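Local coordinates for protein mosquitocidal toxin (Bacillus sphaericus, PDB 2CB4) that kills mosquito larvae as a toxin whose catalytic domain, the part crystallised here, is an ADP-ribosyltransferase, at the interface of chains A and B. Coordinates in Å, arbitrary orientation; residue numbers count along the deposited sequence, not the author numbering. Chains: chain A/B, Mosquitocidal toxin.

The interface of chains A and B. Residues chain A 107, 113, 117, 119; chain B 30, 33, 188, 190.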
ATOM      1  N   GLU A 107      25.210   9.703  13.009  1.00 61.13           N
ATOM      2  CA  GLU A 107      25.285   9.391  14.428  1.00 57.35           C
ATOM      3  C   GLU A 107      25.521   7.903  14.738  1.00 51.91           C
ATOM      4  O   GLU A 107      25.931   7.566  15.848  1.00 50.92           O
ATOM      5  CB  GLU A 107      24.017   9.871  15.149  1.00 58.78           C
ATOM      6  CG  GLU A 107      23.859  11.391  15.203  1.00 68.03           C
ATOM      7  CD  GLU A 107      25.018  12.085  15.897  1.00 78.80           C
ATOM      8  OE1 GLU A 107      25.148  11.894  17.129  1.00 67.49           O
ATOM      9  OE2 GLU A 107      25.779  12.823  15.214  1.00 64.91           O
ATOM     10  N   ASN A 113      28.870  10.675  21.317  1.00 30.87           N
ATOM     11  CA  ASN A 113      27.496  11.060  21.456  1.00 32.73           C
ATOM     12  C   ASN A 113      26.698   9.917  22.029  1.00 40.51           C
ATOM     13  O   ASN A 113      25.785  10.116  22.866  1.00 40.41           O
ATOM     14  CB  ASN A 113      26.898  11.473  20.119  1.00 34.60           C
ATOM     15  CG  ASN A 113      27.138  12.911  19.805  1.00 50.93           C
ATOM     16  OD1 ASN A 113      27.788  13.673  20.580  1.00 46.69           O
ATOM     17  ND2 ASN A 113      26.653  13.321  18.676  1.00 43.71           N
ATOM     18  N   THR A 117      24.829  10.754  25.372  1.00 28.43           N
ATOM     19  CA  THR A 117      23.409  10.997  25.188  1.00 28.60           C
ATOM     20  C   THR A 117      22.524   9.771  25.035  1.00 34.79           C
ATOM     21  O   THR A 117      21.288   9.883  25.155  1.00 34.79           O
ATOM     22  CB  THR A 117      23.180  11.857  23.907  1.00 32.89           C
ATOM     23  OG1 THR A 117      23.297  11.020  22.757  1.00 30.90           O
ATOM     24  CG2 THR A 117      24.187  12.993  23.790  1.00 31.21           C
ATOM     25  N   SER A 119      22.075   8.147  22.210  1.00 32.50           N
ATOM     26  CA  SER A 119      21.460   8.205  20.888  1.00 32.74           C
ATOM     27  C   SER A 119      21.618   6.811  20.229  1.00 35.06           C
ATOM     28  O   SER A 119      22.542   6.076  20.549  1.00 34.48           O
ATOM     29  CB  SER A 119      22.206   9.275  20.062  1.00 37.46           C
ATOM     30  OG  SER A 119      23.629   9.138  20.205  1.00 43.94           O
TER
ATOM     31  N   THR B  30      20.096  14.670  18.581  1.00 34.78           N
ATOM     32  CA  THR B  30      21.551  14.664  18.778  1.00 35.17           C
ATOM     33  C   THR B  30      22.415  14.967  17.554  1.00 41.80           C
ATOM     34  O   THR B  30      23.532  15.453  17.682  1.00 42.94           O
ATOM     35  CB  THR B  30      22.016  13.359  19.437  1.00 36.71           C
ATOM     36  OG1 THR B  30      21.605  12.257  18.621  1.00 41.25           O
ATOM     37  CG2 THR B  30      21.402  13.215  20.836  1.00 28.79           C
HETATM   38  N   MSE B  33      23.881  18.530  17.281  1.00 36.01           N
HETATM   39  CA  MSE B  33      25.038  18.927  18.092  1.00 33.89           C
HETATM   40  C   MSE B  33      26.386  19.076  17.377  1.00 46.21           C
HETATM   41  O   MSE B  33      27.258  19.832  17.822  1.00 47.22           O
HETATM   42  CB  MSE B  33      25.155  18.131  19.391  1.00 32.59           C
HETATM   43  CG  MSE B  33      23.894  17.947  20.221  1.00 33.22           C
HETATM   44 SE   MSE B  33      24.339  17.134  21.893  1.00 33.23          SE
HETATM   45  CE  MSE B  33      25.177  15.583  21.276  1.00 30.76           C
ATOM     46  N   ARG B 188      17.020  16.426  26.472  1.00 24.20           N
ATOM     47  CA  ARG B 188      17.049  15.025  26.881  1.00 23.02           C
ATOM     48  C   ARG B 188      16.519  14.858  28.314  1.00 27.84           C
ATOM     49  O   ARG B 188      16.594  15.786  29.111  1.00 27.94           O
ATOM     50  CB  ARG B 188      18.460  14.500  26.722  1.00 19.99           C
ATOM     51  CG  ARG B 188      18.866  14.474  25.240  1.00 19.72           C
ATOM     52  CD  ARG B 188      20.151  13.676  25.022  1.00 22.21           C
ATOM     53  NE  ARG B 188      21.242  14.106  25.906  1.00 25.48           N
ATOM     54  CZ  ARG B 188      22.089  15.102  25.642  1.00 36.62           C
ATOM     55  NH1 ARG B 188      21.962  15.804  24.531  1.00 21.00           N
ATOM     56  NH2 ARG B 188      23.054  15.410  26.494  1.00 24.81           N
ATOM     57  N   GLU B 190      17.571  13.425  31.004  1.00 25.28           N
ATOM     58  CA  GLU B 190      18.507  13.554  32.139  1.00 24.42           C
ATOM     59  C   GLU B 190      18.632  14.994  32.662  1.00 26.77           C
ATOM     60  O   GLU B 190      19.181  15.221  33.719  1.00 27.07           O
ATOM     61  CB  GLU B 190      19.874  12.906  31.839  1.00 25.49           C
ATOM     62  CG  GLU B 190      20.684  13.581  30.720  1.00 25.82           C
ATOM     63  CD  GLU B 190      20.457  12.965  29.371  1.00 42.30           C
ATOM     64  OE1 GLU B 190      19.392  12.339  29.175  1.00 31.35           O
ATOM     65  OE2 GLU B 190      21.344  13.125  28.495  1.00 34.52           O
TER
HETATM   66  O   HOH W   1      19.353  10.445  27.013  1.00 26.77           O
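A:Thr117, at the C-terminal end of helix 111-117, meets B:Thr30 and B:Arg188 in a small side-chain patch, part of an interface between two copies of the ADP-ribosyltransferase domain that is not an exact two-fold. The patch helps join neighbouring copies in the deposited seven-chain assembly, though the structure alone does not show that this pairing forms in solution. It illustrates how a contact can rest on van der Waals packing while several of the polar groups bond within their own chain. The methyl CG2 of A:Thr117 sits over the centre of the B:Arg188 guanidinium face, 3.5 Å from CZ. At the edge of that group, NE of B:Arg188 donates in the guanidinium plane to OE2 of B:Glu190 (2.8 Å), approaching this oxygen from above the carboxylate plane, in a salt bridge. The other carboxylate oxygen, OE1, reaches the backbone O of A:Thr117 through a water, a water-mediated polar link between the chains. A:Thr117 and B:Thr30 point tip to tip, with methyl CG2 of B:Thr30 3.5 Å from hydroxyl OG1 of A:Thr117. With chi1 at 78°, OG1 of A:Thr117 turns back to its own helix and donates to backbone O of A:Asn113 (2.7 Å). Selenomethionine B:Met33, bent at chi3 (-57°), and A:Asn113 slide past each other in opposite directions, methyl CE of B:Met33 lying 3.3 Å from amide OD1 of A:Asn113. ND2 of A:Asn113 appears to donate to OE1 of A:Glu107, although that side chain is poorly ordered; this bond may limit rotation of the amide. Beside them, CB of A:Ser119 packs 3.4 Å from OG1 of B:Thr30.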